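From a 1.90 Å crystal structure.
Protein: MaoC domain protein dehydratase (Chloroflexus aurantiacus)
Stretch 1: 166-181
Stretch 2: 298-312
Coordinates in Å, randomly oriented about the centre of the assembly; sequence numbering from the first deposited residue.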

# COMPACT_ATOMS: atom_id res chain seq x y z
N PRO A 166 34.33 -4.05 -13.04
CA PRO A 166 34.08 -5.32 -13.73
C PRO A 166 32.98 -5.16 -14.77
O PRO A 166 32.03 -4.43 -14.54
CB PRO A 166 33.63 -6.25 -12.60
CG PRO A 166 33.10 -5.34 -11.54
CD PRO A 166 33.96 -4.11 -11.62
N ASP A 167 33.10 -5.83 -15.91
CA ASP A 167 32.06 -5.77 -16.94
C ASP A 167 30.80 -6.52 -16.49
O ASP A 167 29.69 -6.17 -16.86
CB ASP A 167 32.58 -6.36 -18.24
CG ASP A 167 31.53 -6.39 -19.33
OD1 ASP A 167 31.24 -5.34 -19.94
OD2 ASP A 167 30.99 -7.47 -19.57
N SER A 168 30.99 -7.57 -15.68
CA SER A 168 29.88 -8.38 -15.21
C SER A 168 30.34 -9.08 -13.94
O SER A 168 31.55 -9.18 -13.69
CB SER A 168 29.48 -9.43 -16.26
OG SER A 168 30.58 -10.28 -16.60
N VAL A 169 29.39 -9.57 -13.15
CA VAL A 169 29.70 -10.47 -12.05
C VAL A 169 30.01 -11.84 -12.67
O VAL A 169 29.17 -12.38 -13.38
CB VAL A 169 28.51 -10.60 -11.06
CG1 VAL A 169 28.81 -11.65 -9.98
CG2 VAL A 169 28.18 -9.24 -10.43
N PRO A 170 31.22 -12.40 -12.40
CA PRO A 170 31.56 -13.70 -12.99
C PRO A 170 30.61 -14.81 -12.54
O PRO A 170 30.17 -14.83 -11.39
CB PRO A 170 32.97 -13.99 -12.44
CG PRO A 170 33.52 -12.65 -12.06
CD PRO A 170 32.34 -11.82 -11.64
N VAL A 171 30.32 -15.73 -13.46
CA VAL A 171 29.41 -16.84 -13.18
C VAL A 171 29.90 -17.66 -11.97
O VAL A 171 29.09 -18.23 -11.24
CB VAL A 171 29.18 -17.70 -14.46
CG1 VAL A 171 30.38 -18.58 -14.78
CG2 VAL A 171 27.93 -18.54 -14.33
N THR A 172 31.21 -17.67 -11.75
CA THR A 172 31.79 -18.38 -10.61
C THR A 172 31.53 -17.66 -9.28
O THR A 172 31.73 -18.25 -8.23
CB THR A 172 33.30 -18.59 -10.80
OG1 THR A 172 33.90 -17.35 -11.18
CG2 THR A 172 33.57 -19.63 -11.89
N ASP A 173 31.07 -16.41 -9.34
CA ASP A 173 30.73 -15.64 -8.13
C ASP A 173 29.23 -15.67 -7.77
O ASP A 173 28.83 -15.14 -6.73
CB ASP A 173 31.16 -14.16 -8.26
CG ASP A 173 32.66 -13.97 -8.18
OD1 ASP A 173 33.39 -14.91 -7.82
OD2 ASP A 173 33.13 -12.86 -8.48
N LEU A 174 28.40 -16.25 -8.64
CA LEU A 174 26.95 -16.23 -8.43
C LEU A 174 26.53 -17.18 -7.32
O LEU A 174 26.98 -18.30 -7.27
CB LEU A 174 26.21 -16.61 -9.70
CG LEU A 174 26.44 -15.76 -10.95
CD1 LEU A 174 25.59 -16.26 -12.10
CD2 LEU A 174 26.12 -14.30 -10.69
N THR A 175 25.65 -16.71 -6.44
CA THR A 175 25.00 -17.57 -5.45
C THR A 175 23.81 -18.26 -6.11
O THR A 175 23.01 -17.60 -6.78
CB THR A 175 24.56 -16.76 -4.21
OG1 THR A 175 25.71 -16.24 -3.56
CG2 THR A 175 23.79 -17.62 -3.22
N VAL A 176 23.70 -19.58 -5.93
CA VAL A 176 22.60 -20.37 -6.49
C VAL A 176 21.94 -21.08 -5.30
O VAL A 176 22.25 -22.24 -5.02
CB VAL A 176 23.08 -21.39 -7.55
CG1 VAL A 176 21.91 -22.13 -8.18
CG2 VAL A 176 23.90 -20.70 -8.63
N PRO A 177 21.03 -20.38 -4.60
CA PRO A 177 20.59 -20.75 -3.25
C PRO A 177 19.47 -21.78 -3.21
O PRO A 177 19.04 -22.16 -2.13
CB PRO A 177 20.06 -19.44 -2.69
CG PRO A 177 19.58 -18.67 -3.90
CD PRO A 177 20.37 -19.14 -5.08
N TYR A 178 18.97 -22.18 -4.37
CA TYR A 178 17.92 -23.19 -4.42
C TYR A 178 18.27 -24.28 -5.43
O TYR A 178 19.26 -24.17 -6.15
CB TYR A 178 16.57 -22.55 -4.70
CG TYR A 178 16.56 -21.56 -5.84
CD1 TYR A 178 16.45 -21.99 -7.15
CD2 TYR A 178 16.67 -20.19 -5.59
CE1 TYR A 178 16.44 -21.07 -8.20
CE2 TYR A 178 16.66 -19.27 -6.63
CZ TYR A 178 16.54 -19.71 -7.94
OH TYR A 178 16.52 -18.81 -8.99
N THR A 179 17.47 -25.34 -5.45
CA THR A 179 17.73 -26.50 -6.28
C THR A 179 16.46 -26.89 -7.00
O THR A 179 15.38 -26.86 -6.42
CB THR A 179 18.18 -27.69 -5.43
OG1 THR A 179 19.30 -27.30 -4.64
CG2 THR A 179 18.58 -28.86 -6.32
N VAL A 180 16.60 -27.30 -8.26
CA VAL A 180 15.46 -27.68 -9.08
C VAL A 180 15.57 -29.14 -9.47
O VAL A 180 16.64 -29.60 -9.86
CB VAL A 180 15.41 -26.84 -10.37
CG1 VAL A 180 14.23 -27.26 -11.23
CG2 VAL A 180 15.29 -25.37 -10.04
N SER A 181 14.47 -29.88 -9.37
CA SER A 181 14.39 -31.15 -10.10
C SER A 181 13.12 -31.17 -10.92
O SER A 181 12.09 -30.65 -10.49
CB SER A 181 14.48 -32.36 -9.16
OG SER A 181 13.43 -32.37 -8.23
N LYS A 298 24.49 -17.06 -22.62
CA LYS A 298 24.02 -18.20 -21.85
C LYS A 298 25.24 -18.89 -21.26
O LYS A 298 26.21 -19.17 -21.98
CB LYS A 298 23.23 -19.16 -22.76
CG LYS A 298 22.78 -20.44 -22.08
CD LYS A 298 22.16 -21.45 -23.05
CE LYS A 298 20.85 -20.96 -23.64
NZ LYS A 298 20.25 -21.98 -24.55
N MSE A 299 25.21 -19.17 -19.96
CA MSE A 299 26.39 -19.68 -19.27
C MSE A 299 25.99 -20.82 -18.37
O MSE A 299 24.94 -20.74 -17.71
CB MSE A 299 27.08 -18.54 -18.49
CG MSE A 299 26.81 -17.15 -19.11
SE MSE A 299 27.31 -15.62 -17.95
CE MSE A 299 28.13 -14.36 -19.24
N ALA A 300 26.79 -21.89 -18.36
CA ALA A 300 26.62 -22.97 -17.39
C ALA A 300 27.05 -22.50 -16.01
O ALA A 300 27.94 -21.64 -15.89
CB ALA A 300 27.46 -24.18 -17.80
N ILE A 301 26.44 -23.07 -14.97
CA ILE A 301 26.83 -22.78 -13.61
C ILE A 301 27.78 -23.90 -13.21
O ILE A 301 27.40 -25.07 -13.31
CB ILE A 301 25.62 -22.72 -12.64
CG1 ILE A 301 24.63 -21.60 -13.04
CG2 ILE A 301 26.09 -22.53 -11.20
CD1 ILE A 301 25.08 -20.22 -12.65
N PRO A 302 29.01 -23.54 -12.79
CA PRO A 302 29.99 -24.53 -12.37
C PRO A 302 29.42 -25.45 -11.31
O PRO A 302 28.86 -24.97 -10.32
CB PRO A 302 31.13 -23.68 -11.79
CG PRO A 302 30.99 -22.36 -12.44
CD PRO A 302 29.53 -22.16 -12.70
N GLY A 303 29.55 -26.76 -11.53
CA GLY A 303 29.13 -27.76 -10.55
C GLY A 303 27.65 -28.10 -10.56
O GLY A 303 27.21 -28.96 -9.78
N ARG A 304 26.86 -27.45 -11.43
CA ARG A 304 25.39 -27.60 -11.45
C ARG A 304 24.86 -27.87 -12.86
O ARG A 304 25.31 -27.25 -13.82
CB ARG A 304 24.69 -26.32 -10.94
CG ARG A 304 25.19 -25.77 -9.61
CD ARG A 304 24.67 -26.59 -8.45
NE ARG A 304 23.21 -26.55 -8.37
CZ ARG A 304 22.52 -25.74 -7.57
NH1 ARG A 304 23.17 -24.90 -6.76
NH2 ARG A 304 21.20 -25.80 -7.55
N THR A 305 23.89 -28.77 -12.97
CA THR A 305 23.20 -28.99 -14.25
C THR A 305 21.68 -28.76 -14.16
O THR A 305 21.00 -28.86 -15.18
CB THR A 305 23.48 -30.39 -14.82
OG1 THR A 305 23.10 -31.37 -13.85
CG2 THR A 305 24.97 -30.55 -15.19
N ASP A 306 21.17 -28.46 -12.97
CA ASP A 306 19.72 -28.25 -12.74
C ASP A 306 19.26 -26.82 -13.05
O ASP A 306 18.08 -26.57 -13.32
CB ASP A 306 19.35 -28.63 -11.30
CG ASP A 306 20.10 -27.78 -10.24
OD1 ASP A 306 21.35 -27.63 -10.33
OD2 ASP A 306 19.43 -27.27 -9.31
N ILE A 307 20.21 -25.88 -12.98
CA ILE A 307 19.99 -24.46 -13.16
C ILE A 307 21.13 -23.90 -13.99
O ILE A 307 22.28 -24.30 -13.84
CB ILE A 307 19.96 -23.72 -11.79
CG1 ILE A 307 18.75 -24.17 -10.97
CG2 ILE A 307 19.85 -22.20 -11.98
CD1 ILE A 307 18.71 -23.65 -9.55
N GLY A 308 20.81 -22.96 -14.87
CA GLY A 308 21.79 -22.26 -15.69
C GLY A 308 21.61 -20.76 -15.56
O GLY A 308 20.61 -20.29 -14.99
N ALA A 309 22.57 -20.00 -16.08
CA ALA A 309 22.49 -18.55 -16.07
C ALA A 309 22.23 -18.00 -17.46
O ALA A 309 22.70 -18.55 -18.46
CB ALA A 309 23.76 -17.94 -15.49
N LEU A 310 21.49 -16.90 -17.51
CA LEU A 310 21.37 -16.11 -18.73
C LEU A 310 21.75 -14.69 -18.41
O LEU A 310 21.32 -14.13 -17.39
CB LEU A 310 19.95 -16.14 -19.28
CG LEU A 310 19.33 -17.47 -19.72
CD1 LEU A 310 17.83 -17.28 -19.96
CD2 LEU A 310 20.00 -18.04 -20.96
N ARG A 311 22.59 -14.11 -19.27
CA ARG A 311 22.88 -12.70 -19.16
C ARG A 311 21.87 -12.01 -20.05
O ARG A 311 21.76 -12.32 -21.24
CB ARG A 311 24.31 -12.37 -19.60
CG ARG A 311 24.68 -10.90 -19.40
CD ARG A 311 26.11 -10.58 -19.81
NE ARG A 311 26.47 -9.20 -19.48
CZ ARG A 311 27.71 -8.70 -19.51
NH1 ARG A 311 28.74 -9.48 -19.85
NH2 ARG A 311 27.92 -7.44 -19.19
N VAL A 312 21.10 -11.09 -19.46
CA VAL A 312 19.97 -10.47 -20.13
C VAL A 312 20.16 -8.96 -20.14
O VAL A 312 20.59 -8.38 -19.15
CB VAL A 312 18.64 -10.82 -19.40
CG1 VAL A 312 17.42 -10.16 -20.08
CG2 VAL A 312 18.46 -12.33 -19.29

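What fills the hollow at the middle of the contact? Val171 does most of this work. Its CB points toward the second stretch, and CG2 lodges among Ile301, Met299 and Ala309, 3.7 Å from Ile301 CD1, 4.2 Å from the selenomethionine's Met299 CB and 4.4 Å from Ala309 CB. The small methyl of Ala309 leaves room for Leu174 as well, whose CD1 lies 4.2 Å from Ala309 CB and 4.0 Å from Ile301 CD1. Compact branched side chains suit such a pocket. At its exposed margin, Thr172 CG2 packs 3.8 Å from Pro302 CG.

How does the packing continue along the loop? Val176 presents both methyls: CG2 lies 3.8 Å from Ile301 CG2, and CG1 lies 3.8 Å from Ile307 CD1. Ile307 is the bump here, reaching among Val176, Tyr178 and Val180. Its CD1 approaches Tyr178 CE1 obliquely at 3.7 Å, while its CG1 meets Val180 CG2 at 3.8 Å.

What serves the polar backbone beside these apolar groups? Arg304, with chi1 to chi3 all m, folds its guanidinium against Val176 CG1, which covers one face. In this pose NH2 donates to Tyr178 O at 2.9 Å, and NH1 makes a weak hydrogen bond to Val176 O at 3.3 Å. Asp306 steadies the group through a salt bridge, Arg304 NH2 to Asp306 OD2 at 2.9 Å, and the same OD2 accepts a nearly straight hydrogen bond from Val180 N at 3.0 Å.

What closes the far end? Arg311, extended with chi1 to chi3 all t, spans a wider gap between backbones. Its NH1 and NH2 both donate to Asp167 OD2, at 3.0 and 3.1 Å, forming a salt bridge at the guanidinium edge. Ser168 CB covers one face, 3.7 Å from Arg311 NH1; its short side chain lies close against the flat group.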